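Local coordinates for putative phosphatase (Bacteroides thetaiotaomicron, PDB 3KYA), which is of unknown function but is probably a phosphatase, binds zinc ions and joins an IPT/TIG domain to what is probably a six-bladed beta-propeller, at residues Ile211-Asp214 with Ser220-Val223; Gly287-Ile292 with Asn298-Leu303. All coordinates share one frame; numbering follows the deposited sequence. Where two conformers were deposited one is given.

Interaction 1 (Ile211-Asp214 with Ser220-Val223). With EDO (1,2-ethanediol), chain B.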
loop_
_atom_site.group_PDB
_atom_site.type_symbol
_atom_site.label_atom_id
_atom_site.label_comp_id
_atom_site.label_asym_id
_atom_site.label_seq_id
_atom_site.Cartn_x
_atom_site.Cartn_y
_atom_site.Cartn_z
ATOM N N ILE A 211 16.033 25.016 -24.293
ATOM C CA ILE A 211 17.482 24.880 -24.208
ATOM C C ILE A 211 18.000 25.669 -22.990
ATOM O O ILE A 211 17.341 26.597 -22.545
ATOM C CB ILE A 211 18.202 25.345 -25.499
ATOM C CG1 ILE A 211 18.086 26.870 -25.687
ATOM C CG2 ILE A 211 17.654 24.581 -26.711
ATOM C CD1 ILE A 211 18.957 27.405 -26.789
ATOM N N ASP A 212 19.179 25.296 -22.497
ATOM C CA ASP A 212 19.782 25.855 -21.256
ATOM C C ASP A 212 21.010 26.676 -21.638
ATOM O O ASP A 212 22.092 26.129 -21.869
ATOM C CB ASP A 212 20.152 24.699 -20.320
ATOM C CG ASP A 212 20.308 25.123 -18.858
ATOM O OD1 ASP A 212 20.649 26.295 -18.591
ATOM O OD2 ASP A 212 20.080 24.252 -17.975
ATOM N N TYR A 213 20.849 27.994 -21.692
ATOM C CA TYR A 213 21.895 28.862 -22.217
ATOM C C TYR A 213 21.917 30.223 -21.527
ATOM O O TYR A 213 20.880 30.717 -21.089
ATOM C CB TYR A 213 21.636 29.011 -23.731
ATOM C CG TYR A 213 22.590 29.896 -24.510
ATOM C CD1 TYR A 213 23.912 29.525 -24.709
ATOM C CD2 TYR A 213 22.139 31.069 -25.117
ATOM C CE1 TYR A 213 24.783 30.325 -25.444
ATOM C CE2 TYR A 213 22.999 31.877 -25.845
ATOM C CZ TYR A 213 24.319 31.500 -26.008
ATOM O OH TYR A 213 25.170 32.305 -26.735
ATOM N N ASP A 214 23.112 30.801 -21.410
ATOM C CA ASP A 214 23.302 32.131 -20.801
ATOM C C ASP A 214 24.452 32.924 -21.457
ATOM O O ASP A 214 25.028 33.821 -20.834
ATOM C CB ASP A 214 23.543 32.001 -19.288
ATOM C CG ASP A 214 24.851 31.312 -18.957
ATOM O OD1 ASP A 214 25.642 31.036 -19.887
ATOM O OD2 ASP A 214 25.098 31.057 -17.762
ATOM N N SER A 220 19.350 35.736 -23.465
ATOM C CA SER A 220 19.751 34.445 -24.020
ATOM C C SER A 220 18.549 33.576 -24.407
ATOM O O SER A 220 17.595 33.462 -23.642
ATOM C CB SER A 220 20.602 33.675 -22.998
ATOM O OG SER A 220 21.804 34.350 -22.657
ATOM N N PRO A 221 18.592 32.945 -25.597
ATOM C CA PRO A 221 17.520 32.032 -26.011
ATOM C C PRO A 221 17.133 30.973 -24.972
ATOM O O PRO A 221 17.992 30.442 -24.257
ATOM C CB PRO A 221 18.115 31.369 -27.249
ATOM C CG PRO A 221 18.877 32.493 -27.883
ATOM C CD PRO A 221 19.468 33.279 -26.736
ATOM N N SER A 222 15.830 30.722 -24.884
ATOM C CA SER A 222 15.257 29.740 -23.979
ATOM C C SER A 222 14.427 28.685 -24.692
ATOM O O SER A 222 14.569 27.501 -24.392
ATOM C CB SER A 222 14.367 30.430 -22.951
ATOM O OG SER A 222 15.134 31.291 -22.139
ATOM N N VAL A 223 13.546 29.113 -25.598
ATOM C CA VAL A 223 12.635 28.193 -26.293
ATOM C C VAL A 223 12.522 28.467 -27.805
ATOM O O VAL A 223 12.335 29.610 -28.242
ATOM C CB VAL A 223 11.197 28.259 -25.701
ATOM C CG1 VAL A 223 10.315 27.134 -26.277
ATOM C CG2 VAL A 223 11.207 28.229 -24.143
HETATM C C1 EDO B . 21.354 24.884 -14.735
HETATM O O1 EDO B . 21.442 23.970 -15.843
HETATM C C2 EDO B . 21.402 26.324 -15.236
HETATM O O2 EDO B . 20.147 26.713 -15.799
HETATM O O HOH W 1 17.988 29.114 -21.781
#
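Tyr-213 packs against Ser-220 and Pro-221, its side chain lying alongside that of the proline and pointing the same way. From the backbone outward, CB lies 4.0 Å from the carbonyl oxygen O of Pro-221. CG stands anti to the backbone N (chi1 179°), which carries the ring along the second segment, and CD2 then sits 3.7 Å from CB of Ser-220. The same CD2 is 3.8 Å from CD of Pro-221, which lies at the edge of the ring, near its plane, and CE2 continues along that methylene. The tyrosine side chain also touches Pro-184.

A hairpin in what is probably a propeller blade is the general setting: strands 206-211 and 220-227 are the middle pair of a four-stranded antiparallel sheet, and the first of them ends at Ile-211. There N of Ile-211 donates to O of Ser-222 over 2.9 Å, nearly straight at 168°. Just beyond, a water takes over, accepting from N of Tyr-213 (3.1 Å) while O of Ile-211 and O of Pro-221 compete, with other acceptors, for its protons. Towards the other neighbour, 240-246, Ser-222 and Val-223 both face Ala-244 in a classic beta bulge.

The apolar side is continued by Ile-211, whose CD1 reaches CB of Pro-221 at 4.1 Å. OG of Ser-220 is hydrogen-bonded to O of Gly-217 and accepts from N of Lys-216, both in the connecting loop. The CB of Asp-212 is directed away from the strand; its two carboxylate oxygens each accept from one hydroxyl of an ethanediol, probably from the crystallisation liquor, and OD2 forms a salt bridge with Arg-189.

Interaction 2 (Gly287-Ile292 with Asn298-Leu303)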
loop_
_atom_site.group_PDB
_atom_site.type_symbol
_atom_site.label_atom_id
_atom_site.label_comp_id
_atom_site.label_asym_id
_atom_site.label_seq_id
_atom_site.Cartn_x
_atom_site.Cartn_y
_atom_site.Cartn_z
ATOM N N GLY A 287 3.942 40.698 -38.784
ATOM C CA GLY A 287 4.603 41.399 -37.699
ATOM C C GLY A 287 5.924 40.765 -37.321
ATOM O O GLY A 287 6.241 39.649 -37.736
ATOM N N SER A 288 6.692 41.500 -36.526
ATOM C CA SER A 288 7.969 41.044 -36.010
ATOM C C SER A 288 7.740 40.571 -34.583
ATOM O O SER A 288 7.215 41.317 -33.753
ATOM C CB SER A 288 8.989 42.183 -36.014
ATOM O OG SER A 288 9.144 42.743 -37.310
ATOM N N TRP A 289 8.110 39.332 -34.295
ATOM C CA TRP A 289 7.982 38.808 -32.941
ATOM C C TRP A 289 9.220 39.172 -32.127
ATOM O O TRP A 289 10.344 38.983 -32.597
ATOM C CB TRP A 289 7.809 37.291 -32.974
ATOM C CG TRP A 289 7.688 36.657 -31.612
ATOM C CD1 TRP A 289 8.614 35.879 -30.981
ATOM C CD2 TRP A 289 6.572 36.755 -30.724
ATOM N NE1 TRP A 289 8.135 35.470 -29.752
ATOM C CE2 TRP A 289 6.879 35.991 -29.575
ATOM C CE3 TRP A 289 5.331 37.397 -30.796
ATOM C CZ2 TRP A 289 5.999 35.871 -28.501
ATOM C CZ3 TRP A 289 4.455 37.275 -29.733
ATOM C CH2 TRP A 289 4.793 36.510 -28.597
ATOM N N ASP A 290 9.012 39.708 -30.923
ATOM C CA ASP A 290 10.108 40.030 -30.007
ATOM C C ASP A 290 10.145 38.946 -28.919
ATOM O O ASP A 290 9.249 38.902 -28.064
ATOM C CB ASP A 290 9.928 41.412 -29.368
ATOM C CG ASP A 290 11.106 41.817 -28.479
ATOM O OD1 ASP A 290 12.086 41.052 -28.352
ATOM O OD2 ASP A 290 11.061 42.929 -27.904
ATOM N N PRO A 291 11.181 38.083 -28.939
ATOM C CA PRO A 291 11.290 36.998 -27.955
ATOM C C PRO A 291 11.933 37.397 -26.619
ATOM O O PRO A 291 11.971 36.580 -25.694
ATOM C CB PRO A 291 12.192 35.999 -28.671
ATOM C CG PRO A 291 13.126 36.870 -29.459
ATOM C CD PRO A 291 12.319 38.070 -29.876
ATOM N N ILE A 292 12.440 38.629 -26.518
ATOM C CA ILE A 292 13.091 39.097 -25.292
ATOM C C ILE A 292 12.055 39.214 -24.168
ATOM O O ILE A 292 11.296 40.176 -24.102
ATOM C CB ILE A 292 13.832 40.444 -25.508
ATOM C CG1 ILE A 292 14.902 40.312 -26.601
ATOM C CG2 ILE A 292 14.484 40.916 -24.221
ATOM C CD1 ILE A 292 15.940 39.242 -26.333
ATOM N N ASN A 298 3.860 41.705 -20.290
ATOM C CA ASN A 298 2.448 41.374 -20.496
ATOM C C ASN A 298 2.243 40.124 -21.358
ATOM O O ASN A 298 1.230 39.444 -21.203
ATOM C CB ASN A 298 1.680 42.543 -21.130
ATOM C CG ASN A 298 1.453 43.700 -20.172
ATOM O OD1 ASN A 298 1.521 43.548 -18.949
ATOM N ND2 ASN A 298 1.144 44.863 -20.728
ATOM N N THR A 299 3.182 39.825 -22.261
ATOM C CA THR A 299 3.087 38.659 -23.155
ATOM C C THR A 299 3.759 37.401 -22.562
ATOM O O THR A 299 3.246 36.285 -22.694
ATOM C CB THR A 299 3.686 38.995 -24.532
ATOM O OG1 THR A 299 5.088 39.258 -24.401
ATOM C CG2 THR A 299 2.999 40.224 -25.122
ATOM N N PHE A 300 4.914 37.584 -21.919
ATOM C CA PHE A 300 5.624 36.487 -21.244
ATOM C C PHE A 300 5.386 36.746 -19.766
ATOM O O PHE A 300 6.240 37.307 -19.076
ATOM C CB PHE A 300 7.117 36.479 -21.549
ATOM C CG PHE A 300 7.436 36.412 -23.013
ATOM C CD1 PHE A 300 7.515 35.187 -23.661
ATOM C CD2 PHE A 300 7.652 37.571 -23.742
ATOM C CE1 PHE A 300 7.807 35.121 -25.018
ATOM C CE2 PHE A 300 7.944 37.516 -25.094
ATOM C CZ PHE A 300 8.022 36.293 -25.735
ATOM N N LYS A 301 4.211 36.357 -19.283
ATOM C CA LYS A 301 3.814 36.674 -17.906
ATOM C C LYS A 301 4.547 35.855 -16.842
ATOM O O LYS A 301 4.485 34.630 -16.859
ATOM C CB LYS A 301 2.297 36.497 -17.761
ATOM C CG LYS A 301 1.729 36.997 -16.452
ATOM C CD LYS A 301 0.201 36.902 -16.374
ATOM C CE LYS A 301 -0.269 37.231 -14.933
ATOM N NZ LYS A 301 -1.753 37.307 -14.765
ATOM N N GLN A 302 5.222 36.542 -15.913
ATOM C CA GLN A 302 5.924 35.880 -14.802
ATOM C C GLN A 302 4.932 35.678 -13.656
ATOM O O GLN A 302 4.575 36.622 -12.974
ATOM C CB GLN A 302 7.150 36.678 -14.339
ATOM C CG GLN A 302 7.896 36.058 -13.145
ATOM C CD GLN A 302 9.202 36.762 -12.801
ATOM O OE1 GLN A 302 9.920 37.246 -13.681
ATOM N NE2 GLN A 302 9.533 36.788 -11.519
ATOM N N LEU A 303 4.499 34.439 -13.440
ATOM C CA LEU A 303 3.489 34.144 -12.427
ATOM C C LEU A 303 4.021 34.200 -11.003
ATOM O O LEU A 303 3.337 34.689 -10.100
ATOM C CB LEU A 303 2.876 32.756 -12.668
ATOM C CG LEU A 303 2.213 32.503 -14.028
ATOM C CD1 LEU A 303 1.560 31.122 -14.063
ATOM C CD2 LEU A 303 1.191 33.575 -14.335
#
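Backbones here stay well apart, with the CA atoms of Pro-291 and Phe-300 8.8 Å from each other, and the gap is bridged by side chains, chiefly that of Phe-300. Its CG lies beside the backbone N and anti to the carbonyl carbon (chi1 -56°), a turn that sends the ring out towards the loop.

Trp-289 comes from the opposite direction, its CG anti to its own backbone N (chi1 179°). The benzo ring makes the touch on its nitrogen side: CZ2 of Trp-289 is 3.5 Å from CZ of Phe-300. The planes of its six-membered ring and the phenyl ring are inclined at 64°, an oblique meeting with centroids 5.7 Å apart. The carbonyl oxygen of Asp-290 approaches the Phe-300 ring at its edge and in its plane, 3.5 Å from CE2, where the ring hydrogens carry slight positive charge. O of Pro-291 lies obliquely, 4.0 Å from CZ of Phe-300.

The loop has its own bracing. OD1 of Asp-290 accepts from N of Ile-292 at 3.1 Å, from above the carboxylate plane, which makes an Asx turn; OD2 of Asp-290 is bound by Asn-296. The indole is fixed from outside by its NE1, which donates to O of Ile-243, and by Tyr-279 edge-to-face.

Phe-300 also rests on Ala-244 and Leu-274. Strand 300-305 is the last, edge strand of its four-stranded sheet and 240-246 that of the preceding sheet, an arrangement consistent with the seam between neighbouring blades of a beta-propeller, here packed with aromatic side chains.

Overall arrangement
Interaction 1 is buried and interaction 2 lies at the surface, their centres about 15 Å apart and their nearest atoms about 6 Å apart, without touching. Both lean on strand 240-246: residues 220-223 pair with it inside their sheet, whereas 287-292 and Phe-300 meet it from the next probable blade. The chemistry changes accordingly, from backbone bonding and a bridging water between a strand end with its following loop and the next strand to aromatic and carbonyl contacts across a wider gap. Glu-219, a zinc-binding residue whose zinc is not bound to this chain here, has its side chain about 4 Å from that of Ile-292, itself about 5 Å from a bound zinc ion.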